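Local coordinates for protein integrase (Bovine immunodeficiency virus, PDB 3KKR) that probably catalyses 3'-end processing of reverse-transcribed viral DNA and its joining to host DNA, as retroviral integrases do, at residues 22-27 / 140-145; 36-41 / 67-72; 100-105 / 125-130. All coordinates share one frame; numbering follows the deposited sequence.

Contact 1: 22-27 / 140-145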
loop_
_atom_site.group_PDB
_atom_site.type_symbol
_atom_site.label_atom_id
_atom_site.label_comp_id
_atom_site.label_asym_id
_atom_site.label_seq_id
_atom_site.Cartn_x
_atom_site.Cartn_y
_atom_site.Cartn_z
ATOM N N GLU A 22 4.141 -2.413 1.514
ATOM C CA GLU A 22 5.486 -2.898 1.273
ATOM C C GLU A 22 5.770 -3.991 2.299
ATOM O O GLU A 22 5.838 -3.731 3.495
ATOM C CB GLU A 22 6.482 -1.752 1.396
ATOM C CG GLU A 22 7.701 -1.918 0.522
ATOM C CD GLU A 22 8.826 -2.650 1.214
ATOM O OE1 GLU A 22 9.775 -3.052 0.518
ATOM O OE2 GLU A 22 8.768 -2.815 2.452
ATOM N N THR A 23 5.931 -5.216 1.826
ATOM C CA THR A 23 5.902 -6.375 2.702
ATOM C C THR A 23 7.123 -6.528 3.581
ATOM O O THR A 23 7.114 -7.323 4.509
ATOM C CB THR A 23 5.751 -7.652 1.894
ATOM O OG1 THR A 23 6.818 -7.730 0.937
ATOM C CG2 THR A 23 4.407 -7.663 1.176
ATOM N N ASN A 24 8.179 -5.787 3.291
ATOM C CA ASN A 24 9.373 -5.864 4.119
ATOM C C ASN A 24 9.300 -4.932 5.324
ATOM O O ASN A 24 9.655 -5.313 6.439
ATOM C CB ASN A 24 10.629 -5.551 3.302
ATOM C CG ASN A 24 11.874 -5.500 4.163
ATOM O OD1 ASN A 24 12.167 -6.444 4.895
ATOM N ND2 ASN A 24 12.600 -4.392 4.099
ATOM N N SER A 25 8.836 -3.705 5.095
ATOM C CA SER A 25 8.806 -2.690 6.138
ATOM C C SER A 25 7.439 -2.567 6.806
ATOM O O SER A 25 7.333 -2.063 7.927
ATOM C CB SER A 25 9.232 -1.331 5.574
ATOM O OG SER A 25 8.409 -0.950 4.487
ATOM N N GLY A 26 6.401 -3.040 6.124
ATOM C CA GLY A 26 5.041 -2.843 6.578
ATOM C C GLY A 26 4.554 -1.447 6.244
ATOM O O GLY A 26 3.503 -1.017 6.708
ATOM N N LEU A 27 5.319 -0.731 5.431
ATOM C CA LEU A 27 4.915 0.598 5.001
ATOM C C LEU A 27 3.668 0.533 4.133
ATOM O O LEU A 27 3.569 -0.305 3.235
ATOM C CB LEU A 27 6.033 1.284 4.222
ATOM C CG LEU A 27 5.799 2.764 3.940
ATOM C CD1 LEU A 27 6.265 3.600 5.128
ATOM C CD2 LEU A 27 6.528 3.172 2.690
ATOM N N TYR A 140 8.466 3.423 8.187
ATOM C CA TYR A 140 9.106 4.363 7.281
ATOM C C TYR A 140 10.616 4.316 7.400
ATOM O O TYR A 140 11.327 4.329 6.402
ATOM C CB TYR A 140 8.645 5.788 7.548
ATOM C CG TYR A 140 9.212 6.766 6.549
ATOM C CD1 TYR A 140 9.243 6.453 5.197
ATOM C CD2 TYR A 140 9.708 7.999 6.950
ATOM C CE1 TYR A 140 9.752 7.336 4.272
ATOM C CE2 TYR A 140 10.221 8.894 6.033
ATOM C CZ TYR A 140 10.239 8.559 4.693
ATOM O OH TYR A 140 10.747 9.437 3.760
ATOM N N GLU A 141 11.105 4.275 8.631
ATOM C CA GLU A 141 12.535 4.261 8.867
ATOM C C GLU A 141 13.118 2.966 8.354
ATOM O O GLU A 141 14.268 2.923 7.928
ATOM C CB GLU A 141 12.841 4.451 10.353
ATOM C CG GLU A 141 12.203 5.703 10.927
ATOM C CD GLU A 141 12.545 5.929 12.376
ATOM O OE1 GLU A 141 12.839 4.945 13.085
ATOM O OE2 GLU A 141 12.518 7.099 12.805
ATOM N N ILE A 142 12.316 1.908 8.382
ATOM C CA ILE A 142 12.757 0.617 7.866
ATOM C C ILE A 142 12.879 0.680 6.359
ATOM O O ILE A 142 13.900 0.298 5.791
ATOM C CB ILE A 142 11.782 -0.505 8.225
ATOM C CG1 ILE A 142 11.675 -0.646 9.744
ATOM C CG2 ILE A 142 12.221 -1.818 7.573
ATOM C CD1 ILE A 142 10.836 -1.834 10.201
ATOM N N TYR A 143 11.824 1.167 5.721
ATOM C CA TYR A 143 11.801 1.318 4.279
ATOM C C TYR A 143 12.923 2.261 3.853
ATOM O O TYR A 143 13.637 2.021 2.882
ATOM C CB TYR A 143 10.442 1.869 3.819
ATOM C CG TYR A 143 10.443 2.260 2.360
ATOM C CD1 TYR A 143 10.124 1.336 1.369
ATOM C CD2 TYR A 143 10.808 3.541 1.971
ATOM C CE1 TYR A 143 10.152 1.689 0.042
ATOM C CE2 TYR A 143 10.831 3.907 0.643
ATOM C CZ TYR A 143 10.508 2.977 -0.316
ATOM O OH TYR A 143 10.539 3.334 -1.639
ATOM N N LEU A 144 13.068 3.345 4.598
ATOM C CA LEU A 144 14.046 4.353 4.264
ATOM C C LEU A 144 15.414 3.693 4.216
ATOM O O LEU A 144 16.175 3.871 3.262
ATOM C CB LEU A 144 14.015 5.463 5.305
ATOM C CG LEU A 144 14.654 6.784 4.891
ATOM C CD1 LEU A 144 13.967 7.330 3.643
ATOM C CD2 LEU A 144 14.581 7.771 6.044
ATOM N N GLU A 145 15.701 2.896 5.236
ATOM C CA GLU A 145 17.004 2.257 5.366
ATOM C C GLU A 145 17.338 1.343 4.191
ATOM O O GLU A 145 18.488 1.267 3.768
ATOM C CB GLU A 145 17.096 1.495 6.687
ATOM C CG GLU A 145 18.520 1.227 7.151
ATOM C CD GLU A 145 19.395 2.480 7.164
ATOM O OE1 GLU A 145 18.851 3.611 7.155
ATOM O OE2 GLU A 145 20.636 2.329 7.183
#
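Glu22 OE2 is gripped twice by Ser25. The backbone N of Ser25 reaches it at 2.8 Å, nearly along the C-O axis, while Ser25 OG donates from above the carboxylate plane, also at 2.8 Å. With chi1 at 57°, Ser25 OG lies between its own N and carbonyl carbon, and there it also accepts from Leu27 N at 3.2 Å, completing an ST turn. The loop, held by these bonds, sets its side chains against the helix. Ser25 CB packs on Ile142 CG2 at 3.6 Å, and Ser25 OG and Glu22 CG line the edge of the Tyr143 ring. The Glu22 carboxylate stands steeply to that ring, the planes 78° apart. Leu27 uses both branches: CD2 rests over one ring face, 4.0 Å from Tyr143 CG and displaced from the ring centre, and CD1 meets the helix backbone 3.6 Å from Tyr140 CA. The phenol of Tyr143 is anchored beyond the loop by a hydrogen bond from Thr53 N to Tyr143 OH, and its ring packs edge-to-face with Tyr52. The contact thus seats the turn of the beta hairpin 16-22/27-33 on the C-terminal helix 139-151, with Trp5 of strand 4-11 touching Glu22, Leu27 and Tyr143.

Contact 2: 36-41 / 67-72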
loop_
_atom_site.group_PDB
_atom_site.type_symbol
_atom_site.label_atom_id
_atom_site.label_comp_id
_atom_site.label_asym_id
_atom_site.label_seq_id
_atom_site.Cartn_x
_atom_site.Cartn_y
_atom_site.Cartn_z
ATOM N N GLU A 36 -14.095 0.588 -8.425
ATOM C CA GLU A 36 -13.064 -0.421 -8.601
ATOM C C GLU A 36 -12.829 -0.744 -10.059
ATOM O O GLU A 36 -13.268 -1.780 -10.551
ATOM C CB GLU A 36 -13.403 -1.688 -7.828
ATOM C CG GLU A 36 -13.313 -1.499 -6.344
ATOM C CD GLU A 36 -13.487 -2.787 -5.595
ATOM O OE1 GLU A 36 -14.121 -2.759 -4.520
ATOM O OE2 GLU A 36 -12.999 -3.826 -6.084
ATOM N N THR A 37 -12.125 0.150 -10.742
ATOM C CA THR A 37 -11.759 -0.066 -12.132
ATOM C C THR A 37 -10.246 -0.047 -12.327
ATOM O O THR A 37 -9.516 0.571 -11.545
ATOM C CB THR A 37 -12.389 0.992 -13.033
ATOM O OG1 THR A 37 -12.148 2.292 -12.483
ATOM C CG2 THR A 37 -13.892 0.758 -13.137
ATOM N N ALA A 38 -9.781 -0.727 -13.373
ATOM C CA ALA A 38 -8.363 -0.740 -13.710
ATOM C C ALA A 38 -7.856 0.671 -13.971
ATOM O O ALA A 38 -6.678 0.958 -13.775
ATOM C CB ALA A 38 -8.100 -1.633 -14.908
ATOM N N LEU A 39 -8.749 1.547 -14.407
ATOM C CA LEU A 39 -8.398 2.942 -14.628
ATOM C C LEU A 39 -7.979 3.569 -13.315
ATOM O O LEU A 39 -6.953 4.235 -13.232
ATOM C CB LEU A 39 -9.586 3.703 -15.205
ATOM C CG LEU A 39 -9.268 4.927 -16.061
ATOM C CD1 LEU A 39 -10.440 5.249 -16.983
ATOM C CD2 LEU A 39 -8.895 6.131 -15.204
ATOM N N GLN A 40 -8.778 3.352 -12.280
ATOM C CA GLN A 40 -8.454 3.865 -10.958
ATOM C C GLN A 40 -7.163 3.265 -10.418
ATOM O O GLN A 40 -6.295 3.987 -9.928
ATOM C CB GLN A 40 -9.598 3.580 -9.994
ATOM C CG GLN A 40 -10.876 4.265 -10.392
ATOM C CD GLN A 40 -10.662 5.739 -10.629
ATOM O OE1 GLN A 40 -10.385 6.494 -9.698
ATOM N NE2 GLN A 40 -10.786 6.161 -11.882
ATOM N N VAL A 41 -7.050 1.942 -10.502
ATOM C CA VAL A 41 -5.874 1.225 -10.030
ATOM C C VAL A 41 -4.603 1.715 -10.728
ATOM O O VAL A 41 -3.551 1.829 -10.109
ATOM C CB VAL A 41 -6.041 -0.299 -10.232
ATOM C CG1 VAL A 41 -4.719 -1.009 -10.098
ATOM C CG2 VAL A 41 -7.041 -0.863 -9.239
ATOM N N ALA A 67 -6.446 -6.508 -15.502
ATOM C CA ALA A 67 -6.812 -5.949 -16.800
ATOM C C ALA A 67 -5.580 -5.598 -17.602
ATOM O O ALA A 67 -4.548 -5.247 -17.035
ATOM C CB ALA A 67 -7.680 -4.733 -16.622
ATOM N N HIS A 68 -5.693 -5.686 -18.924
ATOM C CA HIS A 68 -4.552 -5.461 -19.805
ATOM C C HIS A 68 -3.830 -4.162 -19.480
ATOM O O HIS A 68 -2.604 -4.077 -19.570
ATOM C CB HIS A 68 -4.980 -5.448 -21.270
ATOM C CG HIS A 68 -3.874 -5.081 -22.204
ATOM N ND1 HIS A 68 -3.624 -3.781 -22.589
ATOM C CD2 HIS A 68 -2.924 -5.842 -22.805
ATOM C CE1 HIS A 68 -2.574 -3.757 -23.392
ATOM N NE2 HIS A 68 -2.137 -4.995 -23.543
ATOM N N ARG A 69 -4.599 -3.144 -19.113
ATOM C CA ARG A 69 -4.038 -1.844 -18.788
ATOM C C ARG A 69 -3.008 -1.941 -17.659
ATOM O O ARG A 69 -1.906 -1.385 -17.753
ATOM C CB ARG A 69 -5.153 -0.868 -18.429
ATOM C CG ARG A 69 -4.721 0.195 -17.468
ATOM C CD ARG A 69 -5.470 1.476 -17.694
ATOM N NE ARG A 69 -6.901 1.270 -17.885
ATOM C CZ ARG A 69 -7.752 2.262 -18.136
ATOM N NH1 ARG A 69 -7.307 3.511 -18.218
ATOM N NH2 ARG A 69 -9.041 2.014 -18.303
ATOM N N ILE A 70 -3.365 -2.663 -16.601
ATOM C CA ILE A 70 -2.465 -2.876 -15.467
ATOM C C ILE A 70 -1.237 -3.694 -15.858
ATOM O O ILE A 70 -0.112 -3.318 -15.553
ATOM C CB ILE A 70 -3.185 -3.572 -14.299
ATOM C CG1 ILE A 70 -4.483 -2.838 -13.967
ATOM C CG2 ILE A 70 -2.275 -3.656 -13.089
ATOM C CD1 ILE A 70 -4.320 -1.333 -13.835
ATOM N N GLU A 71 -1.457 -4.812 -16.536
ATOM C CA GLU A 71 -0.357 -5.656 -16.985
ATOM C C GLU A 71 0.627 -4.876 -17.859
ATOM O O GLU A 71 1.845 -5.020 -17.738
ATOM C CB GLU A 71 -0.904 -6.855 -17.760
ATOM C CG GLU A 71 -1.927 -7.677 -16.996
ATOM C CD GLU A 71 -2.595 -8.737 -17.860
ATOM O OE1 GLU A 71 -2.394 -8.721 -19.094
ATOM O OE2 GLU A 71 -3.325 -9.589 -17.308
ATOM N N ASN A 72 0.086 -4.051 -18.744
ATOM C CA ASN A 72 0.892 -3.254 -19.654
ATOM C C ASN A 72 1.698 -2.221 -18.895
ATOM O O ASN A 72 2.885 -2.028 -19.145
ATOM C CB ASN A 72 -0.019 -2.544 -20.653
ATOM C CG ASN A 72 0.750 -1.748 -21.687
ATOM O OD1 ASN A 72 0.740 -0.511 -21.674
ATOM N ND2 ASN A 72 1.428 -2.454 -22.592
#
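The guanidinium of Arg69 lies with one face against the first turn of helix 38-51. Leu39 CA stacks centrally on the guanidinium, 3.6 Å from its plane, with Leu39 CB and the carbonyl carbon of Ala38 over the same face. The branch of the leucine crosses the cation at a slant, Leu39 CG lying 3.2 Å from Arg69 NH1. Arg69 gets there by a bent chain: its CG extends anti to the backbone N, and a turn at chi3 (45°) brings the flat end down along the neighbouring helix.

Beside the guanidinium the packing is mostly between apolar side chains. The methyls of Ala38 and Ala67 meet head-on, CB to CB at 3.6 Å, at the point where the two backbones come nearest. Ile70 slips in beside them, CG1 against Ala38 CB at 3.9 Å. Its CD1, folded over by a chi2 of -48°, packs on Val41 CG1 at 3.8 Å, the valine and isoleucine side chains crossing at about a right angle; the exception to the apolar pairing is its approach to Ala38 O, 3.3 Å from Ile70 CD1. Ile70 also reaches Ala42 and Ile45, and Val41 touches Met7 of strand 4-11, so helices 38-51 and 68-76 pack together beside the sheet of the RNase H-like integrase core.

No hydrogen bond or salt bridge spans the two segments. The start of a helix would not be expected to attract a cation, so Arg69 probably contributes here through its flat face packed on Leu39, while the small alanines allow the two helix starts to approach closely.

Contact 3: 100-105 / 125-130. With NO3 (nitrate ion), chain F.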
loop_
_atom_site.group_PDB
_atom_site.type_symbol
_atom_site.label_atom_id
_atom_site.label_comp_id
_atom_site.label_asym_id
_atom_site.label_seq_id
_atom_site.Cartn_x
_atom_site.Cartn_y
_atom_site.Cartn_z
ATOM N N ARG A 100 -5.223 -3.788 9.440
ATOM C CA ARG A 100 -5.939 -3.634 10.692
ATOM C C ARG A 100 -5.443 -2.395 11.432
ATOM O O ARG A 100 -6.237 -1.639 11.988
ATOM C CB ARG A 100 -5.825 -4.909 11.533
ATOM C CG ARG A 100 -6.724 -4.953 12.760
ATOM C CD ARG A 100 -6.023 -4.313 13.947
ATOM N NE ARG A 100 -4.564 -4.377 13.808
ATOM C CZ ARG A 100 -3.797 -5.411 14.157
ATOM N NH1 ARG A 100 -4.329 -6.516 14.678
ATOM N NH2 ARG A 100 -2.483 -5.339 13.984
ATOM N N ASP A 101 -4.133 -2.176 11.420
ATOM C CA ASP A 101 -3.579 -0.926 11.935
ATOM C C ASP A 101 -4.141 0.286 11.187
ATOM O O ASP A 101 -4.426 1.311 11.793
ATOM C CB ASP A 101 -2.054 -0.934 11.859
ATOM C CG ASP A 101 -1.426 -1.997 12.746
ATOM O OD1 ASP A 101 -0.269 -2.379 12.478
ATOM O OD2 ASP A 101 -2.085 -2.449 13.709
ATOM N N LEU A 102 -4.316 0.164 9.872
ATOM C CA LEU A 102 -4.861 1.273 9.092
ATOM C C LEU A 102 -6.277 1.604 9.522
ATOM O O LEU A 102 -6.620 2.773 9.674
ATOM C CB LEU A 102 -4.834 0.982 7.592
ATOM C CG LEU A 102 -5.196 2.192 6.713
ATOM C CD1 LEU A 102 -4.258 3.389 6.957
ATOM C CD2 LEU A 102 -5.205 1.825 5.238
ATOM N N LYS A 103 -7.096 0.573 9.712
ATOM C CA LYS A 103 -8.473 0.757 10.160
ATOM C C LYS A 103 -8.550 1.272 11.597
ATOM O O LYS A 103 -9.467 2.006 11.945
ATOM C CB LYS A 103 -9.274 -0.536 10.019
ATOM C CG LYS A 103 -9.591 -0.901 8.590
ATOM C CD LYS A 103 -10.544 -2.074 8.518
ATOM C CE LYS A 103 -10.898 -2.407 7.075
ATOM N NZ LYS A 103 -11.503 -1.248 6.360
ATOM N N ASP A 104 -7.594 0.879 12.428
ATOM C CA ASP A 104 -7.514 1.420 13.784
ATOM C C ASP A 104 -7.182 2.900 13.737
ATOM O O ASP A 104 -7.920 3.726 14.269
ATOM C CB ASP A 104 -6.455 0.690 14.616
ATOM C CG ASP A 104 -6.890 -0.707 15.016
ATOM O OD1 ASP A 104 -6.025 -1.494 15.470
ATOM O OD2 ASP A 104 -8.095 -1.014 14.874
ATOM N N ARG A 105 -6.060 3.224 13.101
ATOM C CA ARG A 105 -5.602 4.605 13.001
ATOM C C ARG A 105 -6.634 5.463 12.287
ATOM O O ARG A 105 -6.799 6.636 12.604
ATOM C CB ARG A 105 -4.251 4.676 12.279
ATOM C CG ARG A 105 -3.100 4.037 13.052
ATOM C CD ARG A 105 -2.683 4.902 14.234
ATOM N NE ARG A 105 -3.620 4.829 15.351
ATOM C CZ ARG A 105 -3.786 5.787 16.257
ATOM N NH1 ARG A 105 -3.093 6.915 16.174
ATOM N NH2 ARG A 105 -4.661 5.623 17.240
ATOM N N VAL A 125 0.349 8.679 8.147
ATOM C CA VAL A 125 1.511 9.255 8.827
ATOM C C VAL A 125 1.707 8.652 10.211
ATOM O O VAL A 125 2.829 8.376 10.618
ATOM C CB VAL A 125 1.482 10.810 8.885
ATOM C CG1 VAL A 125 0.157 11.348 8.413
ATOM C CG2 VAL A 125 1.811 11.307 10.283
ATOM N N SER A 126 0.607 8.427 10.919
ATOM C CA SER A 126 0.654 7.774 12.219
ATOM C C SER A 126 1.307 6.390 12.118
ATOM O O SER A 126 2.321 6.116 12.750
ATOM C CB SER A 126 -0.761 7.650 12.787
ATOM O OG SER A 126 -0.769 6.911 13.991
ATOM N N LEU A 127 0.709 5.536 11.301
ATOM C CA LEU A 127 1.147 4.164 11.094
ATOM C C LEU A 127 2.594 4.063 10.630
ATOM O O LEU A 127 3.400 3.332 11.214
ATOM C CB LEU A 127 0.234 3.534 10.047
ATOM C CG LEU A 127 -0.064 2.043 10.055
ATOM C CD1 LEU A 127 -1.476 1.846 9.557
ATOM C CD2 LEU A 127 0.940 1.301 9.182
ATOM N N ASN A 128 2.918 4.802 9.575
ATOM C CA ASN A 128 4.226 4.720 8.946
ATOM C C ASN A 128 5.314 5.491 9.692
ATOM O O ASN A 128 6.457 5.054 9.752
ATOM C CB ASN A 128 4.149 5.236 7.502
ATOM C CG ASN A 128 3.298 4.354 6.592
ATOM O OD1 ASN A 128 3.157 3.154 6.810
ATOM N ND2 ASN A 128 2.747 4.957 5.548
ATOM N N LYS A 129 4.960 6.642 10.256
ATOM C CA LYS A 129 5.972 7.586 10.735
ATOM C C LYS A 129 6.031 7.762 12.246
ATOM O O LYS A 129 7.036 8.220 12.785
ATOM C CB LYS A 129 5.758 8.966 10.109
ATOM C CG LYS A 129 5.958 9.052 8.609
ATOM C CD LYS A 129 5.785 10.494 8.137
ATOM C CE LYS A 129 6.126 10.639 6.665
ATOM N NZ LYS A 129 6.366 12.064 6.329
ATOM N N LYS A 130 4.954 7.418 12.931
ATOM C CA LYS A 130 4.870 7.716 14.346
ATOM C C LYS A 130 4.942 6.462 15.189
ATOM O O LYS A 130 5.560 6.459 16.250
ATOM C CB LYS A 130 3.585 8.482 14.643
ATOM C CG LYS A 130 3.524 9.833 13.957
ATOM C CD LYS A 130 2.336 10.640 14.447
ATOM C CE LYS A 130 2.304 12.029 13.818
ATOM N NZ LYS A 130 3.554 12.799 14.080
HETATM N N NO3 F . -4.853 8.398 19.598
HETATM O O1 NO3 F . -4.779 7.033 19.913
HETATM O O2 NO3 F . -3.783 9.245 19.931
HETATM O O3 NO3 F . -5.990 8.913 18.952
#
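Leu127 points one methyl straight at the backbone of the facing helix in this helix-helix contact of the RNase H-like integrase core. Helices 100-105 and 125-130 pass 9.7 Å apart at 117°, a steep crossing at which Leu102 and Leu127 are the nearest residues. Leu127 CD1 is lodged against the peptide that joins Asp101 to Leu102, 3.3 Å from Leu102 N and 3.7 Å from Asp101 CB. The side chains of Leu102 and Leu127 cross at about a right angle. Leu102 also touches Leu120, Ala123 and Leu124 of helix 116-130, while Val28 of strand 27-33 packs against Leu127 and ties the pair to the sheet.

Of the Asp101 side chain, CB meets Leu127, while the carboxylate is engaged by Arg100 of its own helix. That guanidinium grips OD2 side-on, both NE and NH2 bonding to the one oxygen from the same face of the carboxylate, with Arg100 NH2 to Asp101 OD2 at 2.9 Å. Asp104 adds a longer salt bridge, making a three-residue network that would be expected to favour charged carboxylates.

One turn on, Arg105 bends at chi2 and chi3 and brings its guanidinium edge-on to Ser126, whose OG lies near the guanidinium plane; Arg105 CD and this OG are modelled too close, so the detail of the approach is doubtful. Arg131 is a close like-charged neighbour of Arg105; a nitrate ion, probably from the crystallisation liquor, binds Arg105 and may offset part of its charge. Nitrate O1 accepts a hydrogen bond from Arg105 NH2, 3.0 Å long with an angle of 152° at the hydrogen.

Contacts 1 and 3 adjoin, their centres 13 Å apart. They are joined through Asn128: its carbonyl O probably accepts a hydrogen bond from Tyr140 N at 3.0 Å, and its CG lies 3.4 Å from Leu27 CD1. The hairpin turn, the C-terminal helix and the crossing of helices 89-110 and 116-130 therefore form one continuous region. Contact 2 stands apart, on the opposite side of the chain's centre from both: its centre is about 26 Å from that of contact 1 and 27 Å from that of contact 3, without touching either. Along the chain, 22-27/140-145 encloses both other contacts, which follow one another in series. The nitrate belongs to contact 3.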